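Local coordinates for protein LYND (Lyngbya aestuarii, PDB 4V1T) that is probably an ATP-dependent cyclodehydratase of the YcaO family, which turns side chains of peptide substrates into heterocycles, at residues Pro453-Ala465 against Thr733-Gly745. Residues are numbered along the deposited sequence; the frame is centred on the assembly and turned at random.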
# COMPACT_ATOMS: atom_id res chain seq x y z
N PRO B 453 -11.65 -40.14 -19.31
CA PRO B 453 -10.52 -39.43 -18.71
C PRO B 453 -9.19 -39.66 -19.44
O PRO B 453 -8.33 -38.79 -19.43
CB PRO B 453 -10.47 -39.99 -17.28
CG PRO B 453 -11.26 -41.25 -17.32
CD PRO B 453 -12.32 -41.02 -18.34
N GLU B 454 -9.04 -40.81 -20.09
CA GLU B 454 -7.79 -41.14 -20.79
C GLU B 454 -7.56 -40.27 -22.02
O GLU B 454 -6.43 -40.14 -22.48
CB GLU B 454 -7.78 -42.62 -21.19
CG GLU B 454 -7.71 -43.56 -20.00
CD GLU B 454 -7.54 -45.02 -20.40
OE1 GLU B 454 -6.94 -45.29 -21.46
OE2 GLU B 454 -8.00 -45.89 -19.66
N GLN B 455 -8.62 -39.68 -22.54
CA GLN B 455 -8.49 -38.73 -23.65
C GLN B 455 -7.77 -37.45 -23.21
O GLN B 455 -7.20 -36.72 -24.03
CB GLN B 455 -9.87 -38.37 -24.20
CG GLN B 455 -10.54 -39.49 -24.97
CD GLN B 455 -11.86 -39.06 -25.54
OE1 GLN B 455 -11.92 -38.13 -26.36
NE2 GLN B 455 -12.94 -39.71 -25.10
N CYS B 456 -7.80 -37.17 -21.91
CA CYS B 456 -7.14 -35.98 -21.39
C CYS B 456 -5.76 -36.32 -20.84
O CYS B 456 -4.81 -35.59 -21.09
CB CYS B 456 -8.00 -35.35 -20.30
SG CYS B 456 -9.62 -34.84 -20.92
N LEU B 457 -5.67 -37.43 -20.12
CA LEU B 457 -4.43 -37.80 -19.45
C LEU B 457 -3.35 -38.22 -20.44
O LEU B 457 -2.24 -37.73 -20.40
CB LEU B 457 -4.68 -38.93 -18.44
CG LEU B 457 -5.67 -38.61 -17.31
CD1 LEU B 457 -5.95 -39.86 -16.49
CD2 LEU B 457 -5.18 -37.48 -16.42
N CYS B 458 -3.71 -39.13 -21.33
CA CYS B 458 -2.80 -39.61 -22.37
C CYS B 458 -1.58 -40.34 -21.79
O CYS B 458 -0.45 -40.15 -22.24
CB CYS B 458 -2.33 -38.44 -23.26
SG CYS B 458 -3.65 -37.51 -24.08
N PHE B 459 -1.80 -41.19 -20.79
CA PHE B 459 -0.76 -42.09 -20.32
C PHE B 459 -0.68 -43.31 -21.26
O PHE B 459 -1.68 -43.72 -21.84
CB PHE B 459 -1.06 -42.57 -18.89
CG PHE B 459 -0.80 -41.53 -17.84
CD1 PHE B 459 0.48 -41.33 -17.35
CD2 PHE B 459 -1.83 -40.78 -17.32
CE1 PHE B 459 0.73 -40.39 -16.37
CE2 PHE B 459 -1.59 -39.82 -16.34
CZ PHE B 459 -0.31 -39.62 -15.86
N SER B 460 0.51 -43.87 -21.43
CA SER B 460 0.67 -45.04 -22.29
C SER B 460 0.13 -46.30 -21.60
O SER B 460 -0.08 -46.30 -20.39
CB SER B 460 2.13 -45.26 -22.65
OG SER B 460 2.81 -45.92 -21.61
N ASP B 461 -0.10 -47.35 -22.39
CA ASP B 461 -0.49 -48.64 -21.83
C ASP B 461 0.62 -49.21 -20.95
O ASP B 461 0.34 -49.78 -19.89
CB ASP B 461 -0.81 -49.65 -22.94
CG ASP B 461 -2.08 -49.30 -23.70
OD1 ASP B 461 -3.03 -48.78 -23.07
OD2 ASP B 461 -2.12 -49.55 -24.92
N GLY B 462 1.86 -49.07 -21.39
CA GLY B 462 3.01 -49.51 -20.61
C GLY B 462 3.09 -48.77 -19.28
O GLY B 462 3.40 -49.36 -18.25
N GLN B 463 2.82 -47.47 -19.31
CA GLN B 463 2.89 -46.66 -18.10
C GLN B 463 1.89 -47.15 -17.06
O GLN B 463 2.21 -47.25 -15.88
CB GLN B 463 2.63 -45.19 -18.41
CG GLN B 463 3.85 -44.45 -18.94
CD GLN B 463 3.55 -43.00 -19.21
OE1 GLN B 463 2.78 -42.68 -20.11
NE2 GLN B 463 4.11 -42.11 -18.40
N TYR B 464 0.67 -47.44 -17.52
CA TYR B 464 -0.37 -47.94 -16.63
C TYR B 464 -0.01 -49.30 -16.05
O TYR B 464 -0.15 -49.52 -14.85
CB TYR B 464 -1.70 -48.05 -17.36
CG TYR B 464 -2.52 -46.77 -17.40
CD1 TYR B 464 -2.84 -46.10 -16.24
CD2 TYR B 464 -3.00 -46.27 -18.60
CE1 TYR B 464 -3.61 -44.95 -16.26
CE2 TYR B 464 -3.77 -45.12 -18.63
CZ TYR B 464 -4.07 -44.46 -17.45
OH TYR B 464 -4.84 -43.34 -17.47
N ALA B 465 0.46 -50.20 -16.90
CA ALA B 465 0.80 -51.55 -16.48
C ALA B 465 1.90 -51.57 -15.42
O ALA B 465 1.83 -52.36 -14.48
CB ALA B 465 1.23 -52.38 -17.68
N THR B 733 -9.99 -27.12 -21.12
CA THR B 733 -9.52 -28.45 -21.46
C THR B 733 -9.70 -28.72 -22.94
O THR B 733 -10.81 -28.62 -23.45
CB THR B 733 -10.25 -29.53 -20.66
OG1 THR B 733 -9.90 -29.40 -19.28
CG2 THR B 733 -9.86 -30.94 -21.13
N VAL B 734 -8.60 -29.08 -23.61
CA VAL B 734 -8.63 -29.46 -25.02
C VAL B 734 -8.08 -30.88 -25.15
O VAL B 734 -6.88 -31.08 -25.28
CB VAL B 734 -7.81 -28.49 -25.89
CG1 VAL B 734 -7.89 -28.89 -27.35
CG2 VAL B 734 -8.33 -27.06 -25.73
N PRO B 735 -8.97 -31.89 -25.09
CA PRO B 735 -8.52 -33.29 -25.10
C PRO B 735 -7.61 -33.62 -26.27
O PRO B 735 -7.97 -33.36 -27.41
CB PRO B 735 -9.84 -34.06 -25.19
CG PRO B 735 -10.84 -33.16 -24.57
CD PRO B 735 -10.43 -31.78 -24.98
N GLY B 736 -6.45 -34.20 -25.98
CA GLY B 736 -5.46 -34.54 -26.99
C GLY B 736 -4.20 -33.70 -26.85
O GLY B 736 -3.09 -34.18 -27.08
N MET B 737 -4.35 -32.45 -26.45
CA MET B 737 -3.19 -31.57 -26.28
C MET B 737 -2.38 -32.02 -25.08
O MET B 737 -2.93 -32.44 -24.07
CB MET B 737 -3.63 -30.11 -26.14
CG MET B 737 -4.17 -29.55 -27.46
SD MET B 737 -4.55 -27.80 -27.42
CE MET B 737 -2.91 -27.10 -27.45
N ARG B 738 -1.06 -31.92 -25.21
CA ARG B 738 -0.15 -32.54 -24.27
C ARG B 738 0.25 -31.64 -23.10
O ARG B 738 0.43 -30.42 -23.25
CB ARG B 738 1.12 -32.99 -25.01
CG ARG B 738 0.86 -33.63 -26.37
CD ARG B 738 -0.04 -34.84 -26.27
NE ARG B 738 0.59 -35.91 -25.51
CZ ARG B 738 0.35 -37.20 -25.67
NH1 ARG B 738 -0.51 -37.62 -26.58
NH2 ARG B 738 0.98 -38.08 -24.92
N HIS B 739 0.38 -32.26 -21.93
CA HIS B 739 1.00 -31.63 -20.77
C HIS B 739 2.50 -31.83 -20.93
O HIS B 739 2.91 -32.79 -21.59
CB HIS B 739 0.48 -32.28 -19.48
CG HIS B 739 0.60 -31.40 -18.27
ND1 HIS B 739 -0.30 -31.45 -17.23
CD2 HIS B 739 1.52 -30.47 -17.92
CE1 HIS B 739 0.05 -30.59 -16.30
NE2 HIS B 739 1.15 -29.97 -16.69
N PHE B 740 3.31 -30.95 -20.37
CA PHE B 740 4.76 -31.13 -20.43
C PHE B 740 5.28 -32.07 -19.34
O PHE B 740 6.48 -32.10 -19.06
CB PHE B 740 5.50 -29.77 -20.37
CG PHE B 740 5.26 -28.97 -19.11
CD1 PHE B 740 5.67 -29.44 -17.87
CD2 PHE B 740 4.73 -27.70 -19.19
CE1 PHE B 740 5.49 -28.68 -16.73
CE2 PHE B 740 4.55 -26.93 -18.04
CZ PHE B 740 4.92 -27.42 -16.82
N TRP B 741 4.38 -32.84 -18.76
CA TRP B 741 4.74 -33.90 -17.83
C TRP B 741 4.95 -35.19 -18.62
O TRP B 741 4.58 -35.27 -19.79
CB TRP B 741 3.65 -34.08 -16.77
CG TRP B 741 3.49 -32.89 -15.85
CD1 TRP B 741 4.34 -31.82 -15.73
CD2 TRP B 741 2.43 -32.66 -14.92
NE1 TRP B 741 3.86 -30.94 -14.78
CE2 TRP B 741 2.69 -31.43 -14.27
CE3 TRP B 741 1.27 -33.37 -14.57
CZ2 TRP B 741 1.84 -30.90 -13.30
CZ3 TRP B 741 0.43 -32.84 -13.61
CH2 TRP B 741 0.72 -31.62 -12.98
N SER B 742 5.56 -36.19 -17.98
CA SER B 742 5.92 -37.44 -18.66
C SER B 742 4.72 -38.34 -18.93
O SER B 742 4.54 -39.38 -18.27
CB SER B 742 6.97 -38.19 -17.84
OG SER B 742 8.17 -37.43 -17.70
N ARG B 743 3.90 -37.96 -19.90
CA ARG B 743 2.72 -38.74 -20.30
C ARG B 743 2.86 -39.14 -21.76
O ARG B 743 2.73 -38.30 -22.65
CB ARG B 743 1.44 -37.94 -20.05
CG ARG B 743 1.32 -37.47 -18.60
CD ARG B 743 0.04 -36.71 -18.36
NE ARG B 743 -0.19 -36.42 -16.95
CZ ARG B 743 -1.26 -35.75 -16.50
NH1 ARG B 743 -2.17 -35.29 -17.34
NH2 ARG B 743 -1.40 -35.54 -15.20
N PHE B 744 3.12 -40.42 -22.00
CA PHE B 744 3.58 -40.88 -23.31
C PHE B 744 2.57 -41.74 -24.06
O PHE B 744 2.96 -42.61 -24.85
CB PHE B 744 4.89 -41.66 -23.15
CG PHE B 744 5.98 -40.88 -22.48
CD1 PHE B 744 6.12 -39.52 -22.72
CD2 PHE B 744 6.88 -41.51 -21.64
CE1 PHE B 744 7.12 -38.79 -22.12
CE2 PHE B 744 7.90 -40.78 -21.03
CZ PHE B 744 8.02 -39.43 -21.27
N GLY B 745 1.29 -41.48 -23.84
CA GLY B 745 0.25 -42.13 -24.63
C GLY B 745 0.30 -41.67 -26.07
O GLY B 745 0.85 -40.61 -26.37
O HOH W 1 -2.79 -34.23 -19.74
O HOH W 2 -5.09 -34.17 -23.42
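A capping box at the start of helix 461-465, formed by Ser-460 and Gln-463, also receives part of the loop that follows strand 728-733 of the YcaO-type fold. Gln-463 N bonds back to Ser-460 OG, which is also hydrogen-bonded to Glu-765, while Gln-463 OE1 accepts from Ser-460 N at 2.9 Å. Across the contact, Phe-744 N donates to the same OE1 in a nearly straight bond (168°). Gln-463 NE2 donates to Ser-742 O at 2.8 Å, with that oxygen close to the amide plane. Stretched out past its CG (chi2 -179°), the glutamine suits the place because its amide can both accept and donate there. Cut back to an alanine, the position would probably leave Ser-742 O, Phe-744 N and Ser-460 N without these mates.

Beside it, Gly-745 N donates to Cys-458 O at 2.7 Å from above the carbonyl plane; a side chain at Gly-745 would clash with the carbonyls of Cys-458 and Phe-459. Arg-743 suits its place because its aliphatic stem sets CG over one Phe-459 ring face, 4.0 Å from the centroid, in a CH-pi contact, while NH1 bonds weakly to a water that donates to Cys-456 O. Arg-738, doubling back along its length, presents a guanidinium face to Cys-458 CB while its NH2 donates to Arg-743 O and Gly-745 O. Side chains thus bond several loop backbone groups at this partly buried join, which probably helps to hold the irregular loop in shape.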